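Local coordinates for protein esterase (Staphylococcus aureus subsp. aureus USA300_TCH1516, PDB 3D7R) that probably hydrolyses ester bonds, as a putative esterase of the alpha/beta hydrolase fold, at residues 205-210 with 267-272. Sequence-based numbering, arbitrary orientation.
Sequences ATLSNK and EMTHPD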
ATOM      1  N   ALA A 205       3.015 -10.846   7.030  1.00 10.51           N
ATOM      2  CA  ALA A 205       3.147  -9.971   8.199  1.00 11.15           C
ATOM      3  C   ALA A 205       4.051 -10.527   9.308  1.00 11.24           C
ATOM      4  O   ALA A 205       4.439  -9.791  10.218  1.00 11.16           O
ATOM      5  CB  ALA A 205       1.776  -9.623   8.779  1.00 10.57           C
ATOM      6  N   THR A 206       4.355 -11.822   9.259  1.00 11.61           N
ATOM      7  CA  THR A 206       5.230 -12.433  10.266  1.00 12.10           C
ATOM      8  C   THR A 206       6.697 -12.097  10.016  1.00 12.25           C
ATOM      9  O   THR A 206       7.500 -12.091  10.961  1.00 12.02           O
ATOM     10  CB  THR A 206       5.130 -13.965  10.293  1.00 12.72           C
ATOM     11  OG1 THR A 206       5.610 -14.489   9.051  1.00 12.79           O
ATOM     12  CG2 THR A 206       3.694 -14.424  10.515  1.00 12.53           C
ATOM     13  N   LEU A 207       7.028 -11.825   8.748  1.00 12.06           N
ATOM     14  CA  LEU A 207       8.409 -11.570   8.311  1.00 12.47           C
ATOM     15  C   LEU A 207       9.368 -12.643   8.844  1.00 12.66           C
ATOM     16  O   LEU A 207      10.475 -12.341   9.313  1.00 11.96           O
ATOM     17  CB  LEU A 207       8.865 -10.141   8.691  1.00 12.06           C
ATOM     18  CG  LEU A 207       8.326  -8.982   7.838  1.00 12.96           C
ATOM     19  CD1 LEU A 207       8.461  -7.646   8.564  1.00 13.53           C
ATOM     20  CD2 LEU A 207       8.988  -8.917   6.446  1.00 11.95           C
ATOM     21  N   SER A 208       8.925 -13.896   8.741  1.00 12.90           N
ATOM     22  CA  SER A 208       9.628 -15.055   9.282  1.00 13.74           C
ATOM     23  C   SER A 208      10.255 -15.914   8.169  1.00 13.77           C
ATOM     24  O   SER A 208      10.846 -16.942   8.458  1.00 13.21           O
ATOM     25  CB  SER A 208       8.656 -15.922  10.088  1.00 14.42           C
ATOM     26  OG  SER A 208       7.662 -16.465   9.227  1.00 14.78           O
ATOM     27  N   ASN A 209      10.108 -15.495   6.910  1.00 13.24           N
ATOM     28  CA  ASN A 209      10.692 -16.211   5.765  1.00 13.76           C
ATOM     29  C   ASN A 209      12.152 -16.537   6.054  1.00 13.69           C
ATOM     30  O   ASN A 209      12.949 -15.631   6.311  1.00 13.14           O
ATOM     31  CB  ASN A 209      10.586 -15.349   4.492  1.00 13.16           C
ATOM     32  CG  ASN A 209      10.947 -16.125   3.205  1.00 14.95           C
ATOM     33  OD1 ASN A 209      11.840 -16.971   3.205  1.00 16.18           O
ATOM     34  ND2 ASN A 209      10.248 -15.822   2.104  1.00  9.56           N
ATOM     35  N   LYS A 210      12.511 -17.818   6.022  1.00 14.52           N
ATOM     36  CA  LYS A 210      13.870 -18.216   6.418  1.00 14.84           C
ATOM     37  C   LYS A 210      14.933 -17.700   5.430  1.00 14.30           C
ATOM     38  O   LYS A 210      16.124 -17.702   5.727  1.00 13.09           O
ATOM     39  CB  LYS A 210      13.974 -19.737   6.676  1.00 16.04           C
ATOM     40  CG  LYS A 210      13.630 -20.629   5.460  1.00 20.32           C
ATOM     41  CD  LYS A 210      14.294 -22.020   5.541  1.00 26.41           C
ATOM     42  CE  LYS A 210      13.663 -22.990   4.543  1.00 29.44           C
ATOM     43  NZ  LYS A 210      13.542 -22.399   3.154  1.00 31.61           N
ATOM     44  N   GLU A 267      15.200  -4.339   1.115  1.00 12.20           N
ATOM     45  CA  GLU A 267      14.090  -4.399   2.057  1.00 10.94           C
ATOM     46  C   GLU A 267      13.791  -5.845   2.437  1.00 11.34           C
ATOM     47  O   GLU A 267      13.886  -6.727   1.592  1.00 10.01           O
ATOM     48  CB  GLU A 267      12.837  -3.692   1.507  1.00 10.97           C
ATOM     49  CG  GLU A 267      12.330  -4.181   0.147  1.00 10.82           C
ATOM     50  CD  GLU A 267      11.005  -3.532  -0.252  1.00 12.93           C
ATOM     51  OE1 GLU A 267      10.094  -3.491   0.596  1.00 12.70           O
ATOM     52  OE2 GLU A 267      10.870  -3.060  -1.402  1.00 13.39           O
HETATM   53  N   MSE A 268      13.423  -6.069   3.706  1.00 10.74           N
HETATM   54  CA  MSE A 268      13.270  -7.424   4.265  1.00 11.49           C
HETATM   55  C   MSE A 268      12.134  -8.216   3.625  1.00 10.48           C
HETATM   56  O   MSE A 268      12.027  -9.421   3.822  1.00 10.51           O
HETATM   57  CB  MSE A 268      12.993  -7.341   5.769  1.00 11.86           C
HETATM   58  CG  MSE A 268      14.206  -7.196   6.658  1.00 16.05           C
HETATM   59 SE   MSE A 268      13.606  -6.672   8.487  0.75 28.18          SE
HETATM   60  CE  MSE A 268      12.027  -7.736   8.612  1.00 20.77           C
ATOM     61  N   THR A 269      11.276  -7.518   2.891  1.00 10.53           N
ATOM     62  CA  THR A 269      10.138  -8.113   2.168  1.00 10.65           C
ATOM     63  C   THR A 269      10.568  -8.751   0.876  1.00 10.55           C
ATOM     64  O   THR A 269       9.751  -9.364   0.190  1.00 10.17           O
ATOM     65  CB  THR A 269       9.106  -7.039   1.787  1.00 10.98           C
ATOM     66  OG1 THR A 269       9.795  -5.940   1.179  1.00 13.22           O
ATOM     67  CG2 THR A 269       8.372  -6.521   3.018  1.00 11.43           C
ATOM     68  N   HIS A 270      11.839  -8.586   0.514  1.00  9.91           N
ATOM     69  CA  HIS A 270      12.262  -9.003  -0.822  1.00 10.75           C
ATOM     70  C   HIS A 270      12.128 -10.522  -1.076  1.00 10.33           C
ATOM     71  O   HIS A 270      11.610 -10.905  -2.129  1.00 10.53           O
ATOM     72  CB  HIS A 270      13.640  -8.436  -1.205  1.00 10.34           C
ATOM     73  CG  HIS A 270      14.055  -8.769  -2.606  1.00 12.87           C
ATOM     74  ND1 HIS A 270      14.747  -9.922  -2.924  1.00 14.11           N
ATOM     75  CD2 HIS A 270      13.859  -8.114  -3.777  1.00 14.44           C
ATOM     76  CE1 HIS A 270      14.965  -9.955  -4.227  1.00 13.32           C
ATOM     77  NE2 HIS A 270      14.439  -8.869  -4.765  1.00 14.13           N
ATOM     78  N   PRO A 271      12.593 -11.389  -0.142  1.00 10.02           N
ATOM     79  CA  PRO A 271      12.292 -12.818  -0.327  1.00  9.95           C
ATOM     80  C   PRO A 271      10.812 -13.145  -0.534  1.00 10.03           C
ATOM     81  O   PRO A 271      10.503 -13.959  -1.405  1.00 10.00           O
ATOM     82  CB  PRO A 271      12.793 -13.453   0.969  1.00 10.05           C
ATOM     83  CG  PRO A 271      13.961 -12.575   1.348  1.00 10.36           C
ATOM     84  CD  PRO A 271      13.442 -11.182   1.052  1.00 10.32           C
ATOM     85  N   ASP A 272       9.917 -12.525   0.244  1.00  9.06           N
ATOM     86  CA  ASP A 272       8.472 -12.701   0.056  1.00  9.30           C
ATOM     87  C   ASP A 272       7.961 -12.233  -1.298  1.00  8.74           C
ATOM     88  O   ASP A 272       7.094 -12.874  -1.893  1.00  8.71           O
ATOM     89  CB  ASP A 272       7.678 -12.073   1.216  1.00  9.24           C
ATOM     90  CG  ASP A 272       7.871 -12.846   2.522  1.00 11.87           C
ATOM     91  OD1 ASP A 272       7.883 -14.116   2.455  1.00 13.19           O
ATOM     92  OD2 ASP A 272       8.045 -12.203   3.600  1.00 12.09           O
TER
HETATM   93  O   HOH W   1       8.069 -13.470   5.859  1.00 13.45           O
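Leu207 and Met268, the latter a selenomethionine, make the tightly packed part of this contact. Their side chains meet at about a right angle, and a bend at chi3 (38°) turns the Met268 methyl toward Leu207, against both branches, with CE 3.6 Å from Leu207 CD1 and 3.9 Å from Leu207 CD2. The same CD2 also lies 4.2 Å from Thr269 CG2. Val228 touches Leu207 and Ile217 touches Met268, so the apolar patch is shared with the helices that follow strand 195-199, probably part of the cap common in this alpha/beta hydrolase fold. Segment 267-272 comes after strand 259-264, where a type I turn from Glu267 to His270 leads into helix 270-282. Glu267, which opens the turn and bonds His297 ND1 through OE1, stands where the acid of the catalytic triad is expected, consistent with an esterase. Toward solvent the contact turns polar and takes in a water: Asn209 is partly exposed, although its partner Asp272 is buried. Asn209 CG stands anti to the backbone N (chi1 -170°), extending the amide past the Asp272 carboxylate and against Pro271 CB. Asn209 ND2 donates a nearly straight bond (166°) to Asp272 OD1 at 2.9 Å; that oxygen lies almost in the amide plane, whereas ND2 meets it from well above the carboxylate plane. A water donates to Asp272 OD2 (2.6 Å) and accepts from Asn209 N (3.1 Å).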